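Local coordinates for protein YgiW (Escherichia coli, PDB 1NNX), which is a periplasmic protein of unknown function built on the bacterial OB fold, a barrel type that in other families often binds oligonucleotides or oligosaccharides, at residues A[55-58]-A[63-66]; A[89-92]-A[97-100]. One frame throughout, in Å; residues are numbered along the deposited sequence.

Contact 1 of 2, residues A[55-58]-A[63-66]; sequences YVFK and TINV. With SO4 (sulfate ion), chain B.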
ATOM      1  N   TYR A  55      -3.114  -6.554   5.789  1.00 14.15           N
ATOM      2  CA  TYR A  55      -2.037  -7.377   5.255  1.00 14.51           C
ATOM      3  C   TYR A  55      -0.688  -6.785   5.447  1.00 14.12           C
ATOM      4  O   TYR A  55      -0.591  -5.586   5.631  1.00 15.37           O
ATOM      5  CB  TYR A  55      -2.253  -7.604   3.748  1.00 15.23           C
ATOM      6  CG  TYR A  55      -3.579  -8.242   3.339  1.00 11.70           C
ATOM      7  CD1 TYR A  55      -3.645  -9.611   3.059  1.00 12.68           C
ATOM      8  CD2 TYR A  55      -4.730  -7.476   3.279  1.00 14.89           C
ATOM      9  CE1 TYR A  55      -4.887 -10.223   2.704  1.00 15.72           C
ATOM     10  CE2 TYR A  55      -5.981  -8.062   2.924  1.00 15.84           C
ATOM     11  CZ  TYR A  55      -6.035  -9.430   2.646  1.00 17.88           C
ATOM     12  OH  TYR A  55      -7.265 -10.004   2.343  1.00 19.58           O
ATOM     13  N   VAL A  56       0.338  -7.624   5.392  1.00 14.45           N
ATOM     14  CA  VAL A  56       1.715  -7.103   5.467  1.00 14.47           C
ATOM     15  C   VAL A  56       2.300  -7.037   4.048  1.00 12.76           C
ATOM     16  O   VAL A  56       2.263  -8.017   3.299  1.00 14.56           O
ATOM     17  CB  VAL A  56       2.625  -8.008   6.308  1.00 14.45           C
ATOM     18  CG1 VAL A  56       4.078  -7.411   6.400  1.00 19.40           C
ATOM     19  CG2 VAL A  56       2.053  -8.056   7.794  1.00 20.46           C
ATOM     20  N   PHE A  57       2.783  -5.854   3.682  1.00 13.07           N
ATOM     21  CA  PHE A  57       3.378  -5.611   2.365  1.00 11.18           C
ATOM     22  C   PHE A  57       4.883  -5.391   2.569  1.00 14.25           C
ATOM     23  O   PHE A  57       5.285  -4.613   3.403  1.00 14.80           O
ATOM     24  CB  PHE A  57       2.716  -4.368   1.788  1.00 12.77           C
ATOM     25  CG  PHE A  57       3.228  -4.014   0.434  1.00 14.53           C
ATOM     26  CD1 PHE A  57       2.742  -4.594  -0.719  1.00 16.50           C
ATOM     27  CD2 PHE A  57       4.206  -3.032   0.332  1.00 16.27           C
ATOM     28  CE1 PHE A  57       3.216  -4.168  -1.993  1.00 19.06           C
ATOM     29  CE2 PHE A  57       4.666  -2.623  -0.929  1.00 20.51           C
ATOM     30  CZ  PHE A  57       4.149  -3.202  -2.065  1.00 16.70           C
ATOM     31  N   LYS A  58       5.684  -6.065   1.756  1.00 13.29           N
ATOM     32  CA  LYS A  58       7.151  -5.974   1.870  1.00 11.93           C
ATOM     33  C   LYS A  58       7.808  -5.628   0.550  1.00 15.89           C
ATOM     34  O   LYS A  58       7.430  -6.094  -0.495  1.00 15.66           O
ATOM     35  CB  LYS A  58       7.658  -7.317   2.384  1.00 18.26           C
ATOM     36  CG  LYS A  58       9.156  -7.456   2.606  1.00 23.27           C
ATOM     37  CD  LYS A  58       9.441  -8.893   2.976  1.00 27.66           C
ATOM     38  CE  LYS A  58      10.882  -9.159   3.335  1.00 35.70           C
ATOM     39  NZ  LYS A  58      11.013 -10.533   3.903  1.00 37.79           N
ATOM     40  N   THR A  63       8.796  -3.243   5.603  1.00 14.82           N
ATOM     41  CA  THR A  63       7.400  -3.752   5.522  1.00 13.93           C
ATOM     42  C   THR A  63       6.459  -2.726   6.108  1.00 14.37           C
ATOM     43  O   THR A  63       6.840  -1.845   6.928  1.00 15.98           O
ATOM     44  CB  THR A  63       7.192  -5.072   6.301  1.00 18.63           C
ATOM     45  OG1 THR A  63       7.427  -4.848   7.715  1.00 26.34           O
ATOM     46  CG2 THR A  63       8.089  -6.189   5.742  1.00 18.96           C
ATOM     47  N   ILE A  64       5.196  -2.785   5.670  1.00 12.63           N
ATOM     48  CA  ILE A  64       4.202  -1.852   6.154  1.00 12.83           C
ATOM     49  C   ILE A  64       2.873  -2.570   6.061  1.00 12.41           C
ATOM     50  O   ILE A  64       2.664  -3.444   5.165  1.00 15.02           O
ATOM     51  CB  ILE A  64       4.175  -0.555   5.303  1.00 13.80           C
ATOM     52  CG1 ILE A  64       3.286   0.495   5.984  1.00 14.35           C
ATOM     53  CG2 ILE A  64       3.731  -0.841   3.823  1.00 14.86           C
ATOM     54  CD1 ILE A  64       3.398   1.884   5.280  1.00 18.19           C
ATOM     55  N   ASN A  65       1.958  -2.199   6.942  1.00 13.06           N
ATOM     56  CA  ASN A  65       0.637  -2.834   6.884  1.00 12.11           C
ATOM     57  C   ASN A  65      -0.223  -2.098   5.851  1.00 13.50           C
ATOM     58  O   ASN A  65      -0.122  -0.882   5.730  1.00 14.85           O
ATOM     59  CB  ASN A  65      -0.055  -2.766   8.267  1.00 14.24           C
ATOM     60  CG  ASN A  65       0.664  -3.585   9.302  1.00 16.19           C
ATOM     61  OD1 ASN A  65       1.364  -4.563   8.979  1.00 22.10           O
ATOM     62  ND2 ASN A  65       0.464  -3.216  10.585  1.00 21.61           N
ATOM     63  N   VAL A  66      -1.031  -2.847   5.117  1.00 11.47           N
ATOM     64  CA  VAL A  66      -1.892  -2.274   4.090  1.00 12.25           C
ATOM     65  C   VAL A  66      -3.334  -2.790   4.272  1.00 12.30           C
ATOM     66  O   VAL A  66      -3.575  -3.955   4.651  1.00 15.22           O
ATOM     67  CB  VAL A  66      -1.385  -2.574   2.662  1.00 11.99           C
ATOM     68  CG1 VAL A  66       0.077  -1.995   2.498  1.00 13.09           C
ATOM     69  CG2 VAL A  66      -1.349  -4.062   2.343  1.00 13.31           C
TER
HETATM   70  S   SO4 B 501      10.493  -3.150   8.936  1.00 27.42           S
HETATM   71  O1  SO4 B 501      10.283  -4.517   8.430  1.00 34.65           O
HETATM   72  O2  SO4 B 501      11.932  -3.019   9.254  1.00 39.85           O
HETATM   73  O3  SO4 B 501      10.113  -2.101   7.978  1.00 26.95           O
HETATM   74  O4  SO4 B 501       9.640  -3.009  10.156  1.00 35.69           O
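Phe57 and Val66 meet on the buried face of this strand pair, where CB of Phe57 sits 3.6 Å from Val66 CG1. The Phe57 ring leads away from strand 63-66 because its CG is anti to the backbone N (chi1 -180°). Its CD2 atom still touches Ile64 CG2 at 4.1 Å, and the two side chains are oblique to each other. Tyr55 shares this face. Its CB lies 3.9 Å from Val66 CG2, while the ring leads away from strand 63-66, with Val66 O in plane at its edge and Trp73 packed edge-to-face against it. Strands 54-59 and 62-67 form an antiparallel beta hairpin of the OB fold. Tyr55-Val66 and Phe57-Ile64 are its hydrogen-bonded pairs, each with two backbone bonds. Phe57 N to Ile64 O is 2.8 Å long and nearly straight at the hydrogen (166°). Ile46, Ile86 and Val28 also pack on Phe57. The other face carries Val56, Lys58, Thr63 and Asn65. There the extended Lys58 chain lays its CG 3.5 Å from Thr63 CG2. Val56 spreads its two methyls between partners, CG1 to Thr63 CB and CG2 to Asn65 OD1. Thr63 also grips a sulfate ion, probably from the crystallisation liquor. Its N donates to sulfate O3 at 2.9 Å and its OG1 to sulfate O1 at 3.0 Å. Lys32 NZ is also hydrogen-bonded to this anion.

Contact 2 of 2, residues A[89-92]-A[97-100]; sequences EVDK and VEID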
ATOM      1  N   GLU A  89      -3.558   5.689  -0.161  1.00 15.36           N
ATOM      2  CA  GLU A  89      -3.123   6.793   0.719  1.00 13.21           C
ATOM      3  C   GLU A  89      -2.427   6.355   1.947  1.00 14.64           C
ATOM      4  O   GLU A  89      -2.821   5.380   2.583  1.00 16.13           O
ATOM      5  CB  GLU A  89      -4.316   7.607   1.211  1.00 18.08           C
ATOM      6  CG  GLU A  89      -5.192   8.170   0.109  1.00 19.87           C
ATOM      7  CD  GLU A  89      -6.279   7.253  -0.330  1.00 23.27           C
ATOM      8  OE1 GLU A  89      -6.440   6.164   0.259  1.00 23.42           O
ATOM      9  OE2 GLU A  89      -6.981   7.645  -1.275  1.00 26.95           O
ATOM     10  N   VAL A  90      -1.372   7.092   2.287  1.00 14.32           N
ATOM     11  CA  VAL A  90      -0.682   6.850   3.559  1.00 15.46           C
ATOM     12  C   VAL A  90      -1.689   7.312   4.635  1.00 17.24           C
ATOM     13  O   VAL A  90      -2.234   8.410   4.545  1.00 20.07           O
ATOM     14  CB  VAL A  90       0.635   7.718   3.651  1.00 15.95           C
ATOM     15  CG1 VAL A  90       1.186   7.707   5.129  1.00 19.05           C
ATOM     16  CG2 VAL A  90       1.690   7.111   2.777  1.00 17.33           C
ATOM     17  N   ASP A  91      -1.999   6.445   5.601  1.00 15.86           N
ATOM     18  CA  ASP A  91      -2.931   6.737   6.714  1.00 18.26           C
ATOM     19  C   ASP A  91      -2.040   6.650   7.936  1.00 17.28           C
ATOM     20  O   ASP A  91      -1.678   5.563   8.387  1.00 18.42           O
ATOM     21  CB  ASP A  91      -3.982   5.613   6.803  1.00 19.39           C
ATOM     22  CG  ASP A  91      -5.192   5.995   7.602  1.00 35.34           C
ATOM     23  OD1 ASP A  91      -5.214   7.118   8.132  1.00 39.07           O
ATOM     24  OD2 ASP A  91      -6.133   5.166   7.682  1.00 43.62           O
ATOM     25  N   LYS A  92      -1.737   7.802   8.513  1.00 19.05           N
ATOM     26  CA  LYS A  92      -0.812   7.846   9.630  1.00 19.53           C
ATOM     27  C   LYS A  92      -1.469   8.493  10.779  1.00 22.12           C
ATOM     28  O   LYS A  92      -2.020   9.577  10.662  1.00 26.15           O
ATOM     29  CB  LYS A  92       0.415   8.665   9.245  1.00 23.34           C
ATOM     30  CG  LYS A  92       1.560   8.620  10.254  1.00 30.42           C
ATOM     31  CD  LYS A  92       2.592   9.700   9.941  1.00 35.81           C
ATOM     32  CE  LYS A  92       3.848   9.130   9.319  1.00 37.55           C
ATOM     33  NZ  LYS A  92       4.846  10.241   8.987  1.00 33.97           N
ATOM     34  N   VAL A  97       0.991   3.429  10.993  1.00 20.13           N
ATOM     35  CA  VAL A  97       1.031   3.958   9.636  1.00 19.79           C
ATOM     36  C   VAL A  97       0.571   2.762   8.814  1.00 17.36           C
ATOM     37  O   VAL A  97       0.841   1.563   9.156  1.00 23.12           O
ATOM     38  CB  VAL A  97       2.421   4.488   9.220  1.00 23.28           C
ATOM     39  CG1 VAL A  97       3.457   3.370   9.191  1.00 23.37           C
ATOM     40  CG2 VAL A  97       2.322   5.141   7.828  1.00 23.37           C
ATOM     41  N   GLU A  98      -0.256   3.011   7.809  1.00 16.95           N
ATOM     42  CA  GLU A  98      -0.725   1.908   6.979  1.00 16.13           C
ATOM     43  C   GLU A  98      -1.016   2.580   5.623  1.00 18.18           C
ATOM     44  O   GLU A  98      -1.029   3.800   5.465  1.00 18.86           O
ATOM     45  CB  GLU A  98      -2.158   1.417   7.342  0.70 19.33           C
ATOM     46  CG  GLU A  98      -3.418   2.370   6.996  0.70 33.22           C
ATOM     47  CD  GLU A  98      -4.731   1.839   7.596  0.70 38.29           C
ATOM     48  OE1 GLU A  98      -5.798   2.435   7.334  0.70 40.24           O
ATOM     49  OE2 GLU A  98      -4.683   0.824   8.334  0.70 31.75           O
ATOM     50  N   ILE A  99      -1.176   1.770   4.620  1.00 13.24           N
ATOM     51  CA  ILE A  99      -1.615   2.274   3.322  1.00 13.34           C
ATOM     52  C   ILE A  99      -3.070   1.840   3.102  1.00 13.31           C
ATOM     53  O   ILE A  99      -3.373   0.637   3.251  1.00 16.14           O
ATOM     54  CB  ILE A  99      -0.804   1.671   2.143  1.00 15.06           C
ATOM     55  CG1 ILE A  99       0.699   1.886   2.343  1.00 18.49           C
ATOM     56  CG2 ILE A  99      -1.285   2.330   0.797  1.00 15.35           C
ATOM     57  CD1 ILE A  99       1.019   3.375   2.498  1.00 16.14           C
ATOM     58  N   ASP A 100      -3.959   2.775   2.770  1.00 14.43           N
ATOM     59  CA  ASP A 100      -5.381   2.381   2.464  1.00 15.23           C
ATOM     60  C   ASP A 100      -5.348   2.167   0.977  1.00 14.30           C
ATOM     61  O   ASP A 100      -5.247   3.133   0.229  1.00 15.54           O
ATOM     62  CB  ASP A 100      -6.170   3.617   2.937  0.60 18.13           C
ATOM     63  CG  ASP A 100      -6.133   3.805   4.486  0.60 26.62           C
ATOM     64  OD1 ASP A 100      -5.968   2.810   5.225  0.60 29.69           O
ATOM     65  OD2 ASP A 100      -6.301   4.961   4.910  0.60 36.22           O
TER
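Val90 divides its methyls between two partners on the apolar face of this strand pair, with CG1 3.9 Å from Val97 CG2 and CG2 3.8 Å from Ile99 CD1. Its CG1 is anti to the backbone N (chi1 167°) and its CG2 anti to the carbonyl carbon, which turns the two methyls to Val97 and Ile99 respectively. Both pairs of side chains meet at a slant. Val40 touches both Val90 and Ile99. Lys92, also on this face, sends its NZ away to the carbonyl O of Leu34. Backbone bonds hold the two strands in register. Glu89-Asp100 and Asp91-Glu98 are the hydrogen-bonded pairs of the antiparallel hairpin 84-93/96-106, part of the OB-fold sheet. The Asp91 N to Glu98 O bond is 2.8 Å long and almost straight (172°), whereas Glu98 N to Asp91 O is more bent (144°). Charged groups occupy the opposite face. Glu89, Asp91, Glu98 and Asp100 gather their carboxylates there, and the like charges probably repel each other. Glu98 and Asp100 each have two conformers. The given positions of these two cannot both be occupied at once, because their carboxylate oxygens would clash, so the detail there is doubtful. Asp36 adds another negative charge near Asp91, and its OD2 also accepts a hydrogen bond from the backbone N of Lys92.

Both contacts are antiparallel hairpins of the same OB-fold sheet, but they hold different strands. They meet where strand 62-67 runs parallel to strand 96-106. There Asn65 O lies 3.1 Å from Ile99 N, a probable hydrogen bond. Val66 CG1 and Ile64 CD1 both pack on Ile99, so the apolar faces of the two hairpins join in one core. Contact 1 gives that core more, with four buried residues, two of them aromatic. Contact 2 has two buried residues, Val90 and Ile99, with Val97 at the margin. Their other faces differ too. That of contact 1 is mixed, with a lysine, a valine, an asparagine and a sulfate-binding threonine, while that of contact 2 is crowded with carboxylates.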